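Long-range contacts in peptidoglycan-N-acetylmuramic acid deacetylase PdaC (Bacillus subtilis subsp. subtilis str. 168, PDB 6H8N), which removes the acetyl group from N-acetylmuramic acid residues of peptidoglycan, which confers resistance to lysozyme, and also deacylates short chitin oligomers: residues 20-26 and 54-58; 31-35 and 170-174; 127-133 and 153-159; 133-139 and 159-165. The protein carries 1 engineered substitution. All coordinates share one frame; numbering follows the deposited sequence. Where two conformers were deposited one is given.

How the interactions relate
The four contacts lie within the NodB homology domain and run from its outer helices to the active site. Interactions 3 and 4 share Asp-133 and His-159, their centres about 12 Å apart, and both touch the phosphate ion; the His-159 side chain is about 4 Å from the zinc ion. Interaction 1 meets interaction 4 through the loop after strand 155-159, where Thr-25 OG1 lies 2.7 Å from Asp-160 OD2, and the side chain of Pro-20 is about 11 Å from the zinc ion. Interaction 2 is the more remote packing of helix 22-35 on helix 163-178; it meets interaction 3 where Ile-172 packs on Ile-158.

Interaction 1. Residues 20-26 and 54-58; sequences PNPATTN and TLIRM
Thr-54 points into the gap between its own helix and residues 20-26, and its CB and two branches meet that segment in turn. CB lies 3.8 Å from Pro-20 CB. With chi1 at -51°, OG1 stands beside the backbone N, opposite the carbonyl carbon, and the methyl CG2 is anti to the backbone N, wedged between Pro-20 CB at 3.6 Å and Thr-25 CG2 at 3.8 Å. OG1 turns toward Pro-22 CG and shares a water molecule with Asn-26, the water donating to Asn-26 OD1. The methyl CG2 of Thr-25 also receives the Met-58 methyl CE at 3.8 Å, so the apolar floor of the contact is made largely of methyl groups.

The outer end of the contact is polar. The extended chain of Arg-57 brings NH1 to Asn-26, where it donates to the backbone O and to OD1, each at 3.3 Å. Both bonds are bent, and OD1 is approached from above its carbonyl plane. These long bonds supplement the salt bridges that Arg-57 makes with Asp-30 and Glu-61.

On the far side of Thr-25, OG1 accepts from Asn-21 N and is also hydrogen-bonded to Asp-160, in the loop after strand 155-159. This is structural packing within the NodB homology domain, with the Pro-20 side chain about 11 Å from the zinc ion. The short segments of helices 22-35 and 52-60 run parallel, their axes 11.2 Å apart. Strand 40-43 lies against both, with Phe-41 touching Thr-25 and Met-58, and Val-43 touching Pro-20 and Met-58; Leu-55 packs instead on helix 80-98.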
# COMPACT_ATOMS: atom_id res chain seq x y z
N PRO A 20 5.57 -2.14 -9.74
CA PRO A 20 4.97 -1.25 -10.73
C PRO A 20 4.64 -1.92 -12.05
O PRO A 20 5.30 -2.87 -12.48
CB PRO A 20 6.05 -0.20 -10.97
CG PRO A 20 7.32 -0.87 -10.60
CD PRO A 20 6.98 -1.79 -9.48
N ASN A 21 3.61 -1.41 -12.70
CA ASN A 21 3.24 -1.79 -14.06
C ASN A 21 2.82 -0.50 -14.74
O ASN A 21 1.71 -0.02 -14.50
CB ASN A 21 2.09 -2.79 -14.03
CG ASN A 21 1.76 -3.29 -15.38
OD1 ASN A 21 2.65 -3.70 -16.11
ND2 ASN A 21 0.49 -3.26 -15.76
N PRO A 22 3.67 0.10 -15.57
CA PRO A 22 3.36 1.47 -16.05
C PRO A 22 1.94 1.69 -16.52
O PRO A 22 1.30 2.66 -16.11
CB PRO A 22 4.42 1.69 -17.13
CG PRO A 22 5.60 0.93 -16.64
CD PRO A 22 5.03 -0.31 -15.97
N ALA A 23 1.40 0.80 -17.37
CA ALA A 23 0.11 1.06 -17.97
C ALA A 23 -0.97 1.24 -16.91
O ALA A 23 -1.87 2.07 -17.08
CB ALA A 23 -0.26 -0.05 -18.94
N THR A 24 -0.91 0.47 -15.83
CA THR A 24 -1.92 0.56 -14.78
C THR A 24 -1.48 1.45 -13.63
O THR A 24 -2.25 2.31 -13.18
CB THR A 24 -2.28 -0.84 -14.29
OG1 THR A 24 -1.08 -1.55 -13.95
CG2 THR A 24 -2.99 -1.63 -15.37
N THR A 25 -0.24 1.31 -13.16
CA THR A 25 0.25 2.14 -12.07
C THR A 25 0.23 3.61 -12.43
O THR A 25 -0.14 4.45 -11.59
CB THR A 25 1.66 1.70 -11.68
OG1 THR A 25 1.68 0.29 -11.43
CG2 THR A 25 2.15 2.46 -10.45
N ASN A 26 0.61 3.97 -13.66
CA ASN A 26 0.61 5.40 -14.02
C ASN A 26 -0.80 5.98 -14.02
O ASN A 26 -1.00 7.15 -13.68
CB ASN A 26 1.25 5.64 -15.38
CG ASN A 26 2.75 5.56 -15.34
OD1 ASN A 26 3.39 5.91 -14.35
ND2 ASN A 26 3.33 5.17 -16.46
N THR A 54 8.99 4.30 -12.77
CA THR A 54 7.71 4.35 -12.08
C THR A 54 7.90 4.42 -10.57
O THR A 54 7.12 5.08 -9.89
CB THR A 54 6.88 3.14 -12.52
OG1 THR A 54 6.86 3.08 -13.96
CG2 THR A 54 5.47 3.25 -12.01
N LEU A 55 8.95 3.78 -10.05
CA LEU A 55 9.30 3.97 -8.64
C LEU A 55 9.61 5.44 -8.37
O LEU A 55 9.13 6.01 -7.39
CB LEU A 55 10.52 3.11 -8.29
CG LEU A 55 11.11 3.37 -6.92
CD1 LEU A 55 10.13 3.03 -5.82
CD2 LEU A 55 12.41 2.63 -6.74
N ILE A 56 10.44 6.05 -9.22
CA ILE A 56 10.76 7.46 -9.02
C ILE A 56 9.49 8.30 -9.04
O ILE A 56 9.31 9.19 -8.20
CB ILE A 56 11.81 7.94 -10.04
CG1 ILE A 56 13.15 7.21 -9.85
CG2 ILE A 56 11.98 9.46 -9.94
CD1 ILE A 56 13.79 7.43 -8.52
N ARG A 57 8.60 8.05 -10.00
CA ARG A 57 7.39 8.85 -10.09
C ARG A 57 6.52 8.73 -8.83
O ARG A 57 6.03 9.73 -8.30
CB ARG A 57 6.58 8.49 -11.34
CG ARG A 57 5.35 9.39 -11.48
CD ARG A 57 4.51 9.17 -12.73
NE ARG A 57 3.33 9.98 -12.49
CZ ARG A 57 2.10 9.77 -12.95
NH1 ARG A 57 1.86 8.78 -13.80
NH2 ARG A 57 1.13 10.56 -12.54
N MET A 58 6.32 7.51 -8.34
CA MET A 58 5.44 7.37 -7.19
C MET A 58 6.01 8.09 -5.98
O MET A 58 5.26 8.72 -5.23
CB MET A 58 5.10 5.91 -6.90
CG MET A 58 6.23 5.02 -6.59
SD MET A 58 5.70 3.27 -6.39
CE MET A 58 4.90 2.82 -7.91
O HOH W 1 6.03 5.96 -14.42

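Interaction 2. Residues 31-35 and 170-174; sequences SLKKY and DEIIK
Asp-170 swings its carboxylate away from its own backbone N (chi1 180°), while Ser-31 holds OG beside its backbone N, and the two groups converge between the helices. Ser-31 OG donates to Asp-170 OD1 at 2.6 Å, a short bond received on the anti lone pair of the carboxylate.

Next to this pair, Ile-173 divides its branches among several residues. Its CD1 reaches Leu-32 CD2 at 3.7 Å and also packs on Ser-31 CB, whereas CG2 touches Tyr-35 CD2 at 3.6 Å. Lys-174 then covers the tyrosine: its CA stands over one face of the Tyr-35 ring, 4.1 Å from the centroid, in a CH-pi contact, and CB and CG continue across to CZ. A bend at chi4 (65°) turns the ammonium group back to the phenol, where Lys-174 NZ donates to Tyr-35 OH at 3.0 Å. The opposite face of the ring is covered by Lys-34 CG, so the aromatic group is held between this methylene and Lys-174 CA.

The short segments of helices 22-35 and 163-178 cross at -20°, with axes 9.7 Å apart, joining two helices distant in sequence within the deacetylase domain. Water links Lys-34 NZ to Asp-170 OD1, and a second water joins Asp-170 OD2 to Tyr-35 OH. Lys-34 NZ and Lys-174 NZ are 5.4 Å apart. Lys-34 NZ is equally 5.4 Å from Asp-170 OD1, and this water-linked carboxylate probably offsets part of the charge of Lys-34, giving an apolar interior a hydrated polar margin.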
# COMPACT_ATOMS: atom_id res chain seq x y z
N SER A 31 -4.73 9.45 -11.16
CA SER A 31 -5.96 9.64 -10.40
C SER A 31 -5.66 10.25 -9.04
O SER A 31 -6.34 11.16 -8.58
CB SER A 31 -6.69 8.31 -10.21
OG SER A 31 -7.06 7.68 -11.42
N LEU A 32 -4.65 9.71 -8.35
CA LEU A 32 -4.28 10.25 -7.05
C LEU A 32 -3.89 11.71 -7.16
O LEU A 32 -4.31 12.54 -6.35
CB LEU A 32 -3.13 9.44 -6.44
CG LEU A 32 -3.49 8.01 -6.02
CD1 LEU A 32 -2.23 7.18 -5.80
CD2 LEU A 32 -4.36 8.03 -4.76
N LYS A 33 -3.09 12.05 -8.17
CA LYS A 33 -2.66 13.43 -8.34
C LYS A 33 -3.85 14.34 -8.63
O LYS A 33 -3.95 15.43 -8.05
CB LYS A 33 -1.60 13.49 -9.44
CG LYS A 33 -1.09 14.89 -9.73
CD LYS A 33 0.23 14.85 -10.51
CE LYS A 33 0.17 14.02 -11.77
NZ LYS A 33 1.51 14.00 -12.49
N LYS A 34 -4.76 13.89 -9.49
CA LYS A 34 -5.93 14.70 -9.87
C LYS A 34 -6.79 15.01 -8.65
O LYS A 34 -7.26 16.14 -8.49
CB LYS A 34 -6.75 13.95 -10.91
CG LYS A 34 -8.08 14.62 -11.30
CD LYS A 34 -8.83 13.77 -12.32
CE LYS A 34 -10.25 14.24 -12.55
NZ LYS A 34 -10.98 13.38 -13.55
N TYR A 35 -7.00 14.02 -7.79
CA TYR A 35 -7.87 14.18 -6.64
C TYR A 35 -7.11 14.57 -5.38
O TYR A 35 -7.71 14.63 -4.30
CB TYR A 35 -8.72 12.92 -6.44
CG TYR A 35 -9.73 12.76 -7.55
CD1 TYR A 35 -10.83 13.61 -7.64
CD2 TYR A 35 -9.59 11.77 -8.51
CE1 TYR A 35 -11.75 13.47 -8.66
CE2 TYR A 35 -10.52 11.62 -9.54
CZ TYR A 35 -11.59 12.48 -9.61
OH TYR A 35 -12.52 12.34 -10.63
N ASP A 170 -9.62 4.43 -9.99
CA ASP A 170 -9.98 5.81 -10.30
C ASP A 170 -11.33 6.17 -9.72
O ASP A 170 -11.49 7.24 -9.11
CB ASP A 170 -9.99 6.04 -11.81
CG ASP A 170 -10.37 7.48 -12.16
OD1 ASP A 170 -9.53 8.38 -12.01
OD2 ASP A 170 -11.54 7.72 -12.56
N GLU A 171 -12.33 5.31 -9.91
CA GLU A 171 -13.66 5.57 -9.40
C GLU A 171 -13.68 5.57 -7.87
O GLU A 171 -14.36 6.40 -7.26
CB GLU A 171 -14.65 4.55 -9.98
CG GLU A 171 -16.06 4.74 -9.49
CD GLU A 171 -17.10 3.98 -10.26
OE1 GLU A 171 -16.78 3.39 -11.30
OE2 GLU A 171 -18.25 3.98 -9.78
N ILE A 172 -12.95 4.65 -7.24
CA ILE A 172 -12.86 4.61 -5.78
C ILE A 172 -12.24 5.89 -5.25
O ILE A 172 -12.71 6.47 -4.27
CB ILE A 172 -12.10 3.35 -5.34
CG1 ILE A 172 -12.95 2.10 -5.59
CG2 ILE A 172 -11.65 3.46 -3.88
CD1 ILE A 172 -12.12 0.85 -5.67
N ILE A 173 -11.14 6.32 -5.86
CA ILE A 173 -10.48 7.55 -5.43
C ILE A 173 -11.44 8.73 -5.54
O ILE A 173 -11.55 9.55 -4.62
CB ILE A 173 -9.20 7.77 -6.25
CG1 ILE A 173 -8.13 6.74 -5.86
CG2 ILE A 173 -8.68 9.21 -6.08
CD1 ILE A 173 -7.03 6.58 -6.87
N LYS A 174 -12.16 8.83 -6.65
CA LYS A 174 -13.12 9.92 -6.82
C LYS A 174 -14.22 9.86 -5.75
O LYS A 174 -14.54 10.87 -5.12
CB LYS A 174 -13.75 9.86 -8.20
CG LYS A 174 -14.73 11.01 -8.43
CD LYS A 174 -15.45 10.90 -9.75
CE LYS A 174 -16.23 12.18 -10.08
NZ LYS A 174 -15.31 13.35 -10.28
O HOH W 2 -9.61 10.61 -13.55
O HOH W 3 -12.37 10.38 -12.49

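Interaction 3. Residues 127-133 and 153-159; sequences WDVDPED and GRTILIH. With PO4 (phosphate ion), chain D.
Leu-157 CD2 sits squarely over the indole of Trp-127, 3.7 Å from the centroid of the six-membered ring, in a CH-pi contact, and the same methyl also lies against the carboxylate of Asp-130. Its other methyl, CD1, covers one face of the His-159 imidazole near the rim. This leucine therefore packs between a tryptophan and the histidine that is, by similarity, the proton donor. Alongside, the backbones are joined by a single bridge between Val-129 and Ile-156: Val-129 O accepts from Leu-157 N, and Thr-155 O receives both Asp-128 N and Val-129 N.

Strand 155-159 pairs on its other side with strand 11-17 in the parallel sheet of the NodB homology domain, and its C-terminal end delivers His-159 to the metal-dependent active site. There Asp-133 grips the histidine twice. Asp-133 OD1 accepts from His-159 ND1 at 2.6 Å, met on the syn side slightly out of the carboxylate plane, while Asp-133 OD2 takes the backbone N of His-159 at 2.8 Å on its syn lone pair, nearly straight at 171°. The first bond restrains the ring and the second fixes the carboxylate against the strand, consistent with the supporting role assigned to Asp-133 by similarity. At the far edge of the ring, His-159 NE2 donates to O2 of a phosphate ion, probably from the crystallisation liquor, at 2.7 Å and 177°.

The opposite end is looser and wetter. Asp-128 OD2 accepts from Thr-155 N on its anti lone pair, and a water there donates to OD2 and to Gly-153 O while accepting from Thr-155 OG1.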
# COMPACT_ATOMS: atom_id res chain seq x y z
N TRP A 127 -3.90 -5.45 5.63
CA TRP A 127 -5.04 -4.70 5.11
C TRP A 127 -6.31 -5.15 5.82
O TRP A 127 -6.35 -6.20 6.47
CB TRP A 127 -5.19 -4.89 3.60
CG TRP A 127 -5.33 -6.32 3.25
CD1 TRP A 127 -6.49 -7.03 3.23
CD2 TRP A 127 -4.28 -7.23 2.92
NE1 TRP A 127 -6.23 -8.34 2.91
CE2 TRP A 127 -4.88 -8.49 2.71
CE3 TRP A 127 -2.89 -7.11 2.76
CZ2 TRP A 127 -4.13 -9.63 2.37
CZ3 TRP A 127 -2.17 -8.23 2.42
CH2 TRP A 127 -2.79 -9.48 2.23
N ASP A 128 -7.37 -4.34 5.66
CA ASP A 128 -8.69 -4.61 6.25
C ASP A 128 -9.74 -4.99 5.21
O ASP A 128 -10.71 -5.68 5.55
CB ASP A 128 -9.24 -3.35 6.95
CG ASP A 128 -8.37 -2.87 8.05
OD1 ASP A 128 -8.08 -3.65 8.97
OD2 ASP A 128 -7.98 -1.70 8.00
N VAL A 129 -9.62 -4.48 3.99
CA VAL A 129 -10.65 -4.61 2.97
C VAL A 129 -9.98 -5.13 1.71
O VAL A 129 -9.03 -4.52 1.21
CB VAL A 129 -11.32 -3.26 2.69
CG1 VAL A 129 -12.26 -3.37 1.50
CG2 VAL A 129 -12.06 -2.74 3.91
N ASP A 130 -10.48 -6.25 1.18
CA ASP A 130 -9.88 -6.91 0.03
C ASP A 130 -11.00 -7.31 -0.92
O ASP A 130 -11.70 -8.31 -0.67
CB ASP A 130 -9.06 -8.12 0.47
CG ASP A 130 -8.45 -8.88 -0.68
OD1 ASP A 130 -8.57 -8.46 -1.86
OD2 ASP A 130 -7.81 -9.92 -0.38
N PRO A 131 -11.22 -6.57 -2.01
CA PRO A 131 -12.28 -6.94 -2.96
C PRO A 131 -11.92 -8.10 -3.86
O PRO A 131 -12.69 -8.43 -4.76
CB PRO A 131 -12.43 -5.66 -3.78
CG PRO A 131 -11.04 -5.08 -3.79
CD PRO A 131 -10.49 -5.36 -2.43
N GLU A 132 -10.76 -8.70 -3.68
CA GLU A 132 -10.33 -9.84 -4.47
C GLU A 132 -10.37 -9.52 -5.97
O GLU A 132 -10.97 -10.23 -6.78
CB GLU A 132 -11.15 -11.08 -4.13
CG GLU A 132 -11.13 -11.41 -2.64
CD GLU A 132 -11.72 -12.77 -2.33
OE1 GLU A 132 -12.95 -12.94 -2.46
OE2 GLU A 132 -10.95 -13.67 -1.97
N ASP A 133 -9.72 -8.42 -6.34
CA ASP A 133 -9.74 -7.96 -7.73
C ASP A 133 -8.99 -8.90 -8.67
O ASP A 133 -9.15 -8.77 -9.89
CB ASP A 133 -9.22 -6.53 -7.82
CG ASP A 133 -7.78 -6.39 -7.38
OD1 ASP A 133 -7.18 -7.40 -6.94
OD2 ASP A 133 -7.22 -5.31 -7.53
N GLY A 153 -10.31 5.01 8.90
CA GLY A 153 -9.24 4.25 9.49
C GLY A 153 -8.93 2.94 8.81
O GLY A 153 -8.03 2.23 9.26
N ARG A 154 -9.63 2.57 7.75
CA ARG A 154 -9.43 1.28 7.12
C ARG A 154 -8.33 1.34 6.06
O ARG A 154 -7.99 2.41 5.54
CB ARG A 154 -10.74 0.77 6.50
CG ARG A 154 -11.79 0.54 7.57
CD ARG A 154 -13.00 -0.18 7.03
NE ARG A 154 -13.84 -0.57 8.14
CZ ARG A 154 -15.14 -0.32 8.26
NH1 ARG A 154 -15.73 -0.73 9.36
NH2 ARG A 154 -15.83 0.30 7.31
N THR A 155 -7.80 0.17 5.76
CA THR A 155 -6.76 -0.03 4.76
C THR A 155 -7.32 -0.95 3.68
O THR A 155 -7.75 -2.07 3.98
CB THR A 155 -5.52 -0.63 5.41
OG1 THR A 155 -5.05 0.29 6.40
CG2 THR A 155 -4.41 -0.86 4.40
N ILE A 156 -7.30 -0.48 2.43
CA ILE A 156 -7.87 -1.18 1.29
C ILE A 156 -6.74 -1.78 0.47
O ILE A 156 -5.72 -1.12 0.23
CB ILE A 156 -8.69 -0.22 0.41
CG1 ILE A 156 -9.88 0.35 1.20
CG2 ILE A 156 -9.18 -0.91 -0.84
CD1 ILE A 156 -10.49 1.60 0.60
N LEU A 157 -6.92 -3.02 0.00
CA LEU A 157 -5.98 -3.70 -0.90
C LEU A 157 -6.53 -3.76 -2.32
O LEU A 157 -7.59 -4.35 -2.55
CB LEU A 157 -5.71 -5.11 -0.40
CG LEU A 157 -4.97 -6.07 -1.34
CD1 LEU A 157 -3.59 -5.50 -1.67
CD2 LEU A 157 -4.88 -7.46 -0.73
N ILE A 158 -5.79 -3.19 -3.27
CA ILE A 158 -6.03 -3.34 -4.70
C ILE A 158 -4.72 -3.80 -5.32
O ILE A 158 -3.64 -3.45 -4.84
CB ILE A 158 -6.48 -1.98 -5.30
CG1 ILE A 158 -7.82 -1.57 -4.68
CG2 ILE A 158 -6.54 -2.02 -6.82
CD1 ILE A 158 -8.26 -0.17 -4.99
N HIS A 159 -4.79 -4.61 -6.37
CA HIS A 159 -3.57 -5.06 -7.06
C HIS A 159 -3.41 -4.25 -8.34
O HIS A 159 -4.22 -4.37 -9.25
CB HIS A 159 -3.66 -6.57 -7.31
CG HIS A 159 -3.83 -7.35 -6.05
ND1 HIS A 159 -5.07 -7.59 -5.47
CD2 HIS A 159 -2.92 -7.88 -5.19
CE1 HIS A 159 -4.91 -8.26 -4.34
NE2 HIS A 159 -3.62 -8.44 -4.14
P PO4 D . -1.31 -10.52 -2.69
O1 PO4 D . -1.93 -11.84 -3.24
O2 PO4 D . -2.44 -9.71 -2.08
O3 PO4 D . -0.80 -9.77 -3.87
O4 PO4 D . -0.21 -10.86 -1.74
O HOH W 4 -6.32 0.19 8.81
O HOH W 5 -7.95 -6.97 -4.08

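Interaction 4. Residues 133-139 and 159-165; sequences DWKDRNK and HDIYRTS. With PO4 (phosphate ion), chain D.
The guanidinium of Arg-137 lies over the ring of Tyr-162, with CE1 3.4 Å above the guanidinium plane and close to its centre. The two planes are 33° apart, so the groups overlap without being parallel. The opposite face of the tyrosine carries Ile-161 CG1, and Ser-165 OG lies at its edge. In its own plane the guanidinium donates from Arg-137 NE to Trp-134 O at 3.0 Å, almost straight at 174°; this bond, with the extended chain from CG to NE, fixes the arginine over the ring. Trp-134 turns an edge toward the face of His-159 in an offset edge-to-face pair, their planes at 79°, while Lys-135 CB covers part of one indole face.

Ser-165 OG reaches Asp-133 OD2 at 2.7 Å from above the carboxylate plane. OD2 thus takes donors from the helix (Ser-165 OG) and from the end of the strand (His-159 N). Ser-165 is a second-shell residue of the active site, holding the partner of the probable proton donor His-159, whose side chain is about 4 Å from the zinc ion. A water donates to Asp-133 O and Ser-165 OG. Thr-164 sets CG2 3.6 Å from Arg-137 O.

The contact joins the loop leading into helix 139-149 to the turn between strand 155-159 and helix 163-178. Asp-133 also touches Ile-142 of helix 139-149, Ser-165 rests on Ile-158 of the strand, and Arg-163 reaches Thr-24 of helix 22-35.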
# COMPACT_ATOMS: atom_id res chain seq x y z
N ASP A 133 -9.72 -8.42 -6.34
CA ASP A 133 -9.74 -7.96 -7.73
C ASP A 133 -8.99 -8.90 -8.67
O ASP A 133 -9.15 -8.77 -9.89
CB ASP A 133 -9.22 -6.53 -7.82
CG ASP A 133 -7.78 -6.39 -7.38
OD1 ASP A 133 -7.18 -7.40 -6.94
OD2 ASP A 133 -7.22 -5.31 -7.53
N TRP A 134 -8.21 -9.84 -8.14
CA TRP A 134 -7.59 -10.89 -8.95
C TRP A 134 -8.61 -11.94 -9.35
O TRP A 134 -8.43 -12.63 -10.36
CB TRP A 134 -6.43 -11.55 -8.17
CG TRP A 134 -6.86 -12.13 -6.87
CD1 TRP A 134 -6.83 -11.51 -5.63
CD2 TRP A 134 -7.42 -13.43 -6.64
NE1 TRP A 134 -7.36 -12.34 -4.68
CE2 TRP A 134 -7.71 -13.53 -5.26
CE3 TRP A 134 -7.71 -14.52 -7.47
CZ2 TRP A 134 -8.27 -14.68 -4.70
CZ3 TRP A 134 -8.25 -15.65 -6.90
CH2 TRP A 134 -8.54 -15.72 -5.54
N LYS A 135 -9.66 -12.10 -8.55
CA LYS A 135 -10.67 -13.12 -8.74
C LYS A 135 -11.85 -12.60 -9.54
O LYS A 135 -12.30 -13.24 -10.50
CB LYS A 135 -11.16 -13.59 -7.37
CG LYS A 135 -12.21 -14.71 -7.41
CD LYS A 135 -12.51 -15.18 -5.99
CE LYS A 135 -13.67 -16.16 -5.93
NZ LYS A 135 -13.87 -16.71 -4.55
N ASP A 136 -12.34 -11.42 -9.18
CA ASP A 136 -13.46 -10.77 -9.86
C ASP A 136 -12.88 -9.58 -10.62
O ASP A 136 -12.83 -8.46 -10.12
CB ASP A 136 -14.50 -10.36 -8.84
CG ASP A 136 -15.04 -11.56 -8.06
OD1 ASP A 136 -15.14 -12.65 -8.65
OD2 ASP A 136 -15.37 -11.37 -6.87
N ARG A 137 -12.40 -9.84 -11.83
CA ARG A 137 -11.73 -8.83 -12.63
C ARG A 137 -12.77 -8.05 -13.41
O ARG A 137 -12.93 -8.17 -14.63
CB ARG A 137 -10.68 -9.47 -13.53
CG ARG A 137 -9.66 -10.27 -12.77
CD ARG A 137 -8.51 -10.61 -13.65
NE ARG A 137 -7.62 -11.55 -12.99
CZ ARG A 137 -6.52 -12.02 -13.54
NH1 ARG A 137 -5.78 -12.88 -12.87
NH2 ARG A 137 -6.16 -11.62 -14.76
N ASN A 138 -13.49 -7.22 -12.67
CA ASN A 138 -14.68 -6.54 -13.16
C ASN A 138 -14.77 -5.24 -12.39
O ASN A 138 -14.86 -5.24 -11.16
CB ASN A 138 -15.91 -7.43 -12.92
CG ASN A 138 -17.18 -6.76 -13.35
OD1 ASN A 138 -17.83 -6.08 -12.57
ND2 ASN A 138 -17.55 -6.97 -14.60
N LYS A 139 -14.71 -4.12 -13.11
CA LYS A 139 -14.60 -2.82 -12.48
C LYS A 139 -15.70 -2.57 -11.46
O LYS A 139 -15.43 -2.21 -10.31
CB LYS A 139 -14.59 -1.72 -13.55
CG LYS A 139 -14.53 -0.30 -12.98
CD LYS A 139 -14.81 0.75 -14.04
CE LYS A 139 -14.80 2.15 -13.46
NZ LYS A 139 -15.26 3.16 -14.45
N HIS A 159 -4.79 -4.61 -6.37
CA HIS A 159 -3.57 -5.06 -7.06
C HIS A 159 -3.41 -4.25 -8.34
O HIS A 159 -4.22 -4.37 -9.25
CB HIS A 159 -3.66 -6.57 -7.31
CG HIS A 159 -3.83 -7.35 -6.05
ND1 HIS A 159 -5.07 -7.59 -5.47
CD2 HIS A 159 -2.92 -7.88 -5.19
CE1 HIS A 159 -4.91 -8.26 -4.34
NE2 HIS A 159 -3.62 -8.44 -4.14
N ASP A 160 -2.36 -3.42 -8.41
CA ASP A 160 -2.24 -2.41 -9.48
C ASP A 160 -1.61 -2.95 -10.75
O ASP A 160 -0.82 -2.25 -11.39
CB ASP A 160 -1.53 -1.12 -9.03
CG ASP A 160 -0.09 -1.33 -8.57
OD1 ASP A 160 0.14 -2.23 -7.75
OD2 ASP A 160 0.80 -0.54 -9.01
N ILE A 161 -1.97 -4.17 -11.14
CA ILE A 161 -1.45 -4.80 -12.35
C ILE A 161 -2.55 -5.16 -13.35
O ILE A 161 -2.25 -5.71 -14.41
CB ILE A 161 -0.60 -6.04 -12.01
CG1 ILE A 161 -1.41 -7.07 -11.22
CG2 ILE A 161 0.63 -5.59 -11.22
CD1 ILE A 161 -0.72 -8.42 -11.11
N TYR A 162 -3.81 -4.89 -13.03
CA TYR A 162 -4.93 -5.23 -13.89
C TYR A 162 -5.64 -3.97 -14.36
O TYR A 162 -5.87 -3.05 -13.57
CB TYR A 162 -5.94 -6.11 -13.15
CG TYR A 162 -5.34 -7.36 -12.54
CD1 TYR A 162 -4.75 -8.33 -13.34
CD2 TYR A 162 -5.36 -7.56 -11.17
CE1 TYR A 162 -4.21 -9.48 -12.78
CE2 TYR A 162 -4.81 -8.70 -10.60
CZ TYR A 162 -4.24 -9.65 -11.41
OH TYR A 162 -3.70 -10.78 -10.83
N ARG A 163 -6.04 -3.96 -15.63
CA ARG A 163 -6.79 -2.83 -16.17
C ARG A 163 -8.05 -2.55 -15.35
O ARG A 163 -8.36 -1.39 -15.06
CB ARG A 163 -7.13 -3.10 -17.63
CG ARG A 163 -8.00 -2.04 -18.29
CD ARG A 163 -7.21 -1.20 -19.30
NE ARG A 163 -5.99 -0.63 -18.72
CZ ARG A 163 -5.98 0.34 -17.81
NH1 ARG A 163 -4.82 0.81 -17.35
NH2 ARG A 163 -7.11 0.83 -17.34
N THR A 164 -8.81 -3.60 -15.01
CA THR A 164 -10.03 -3.40 -14.24
C THR A 164 -9.74 -2.83 -12.86
O THR A 164 -10.57 -2.11 -12.30
CB THR A 164 -10.86 -4.69 -14.14
OG1 THR A 164 -10.01 -5.81 -13.91
CG2 THR A 164 -11.64 -4.94 -15.42
N SER A 165 -8.59 -3.17 -12.28
CA SER A 165 -8.20 -2.62 -10.98
C SER A 165 -7.85 -1.15 -11.09
O SER A 165 -8.21 -0.36 -10.21
CB SER A 165 -7.02 -3.42 -10.43
OG SER A 165 -7.43 -4.73 -10.12
P PO4 D . -1.31 -10.52 -2.69
O1 PO4 D . -1.93 -11.84 -3.24
O2 PO4 D . -2.44 -9.71 -2.08
O3 PO4 D . -0.80 -9.77 -3.87
O4 PO4 D . -0.21 -10.86 -1.74
O HOH W 6 -9.03 -6.50 -11.55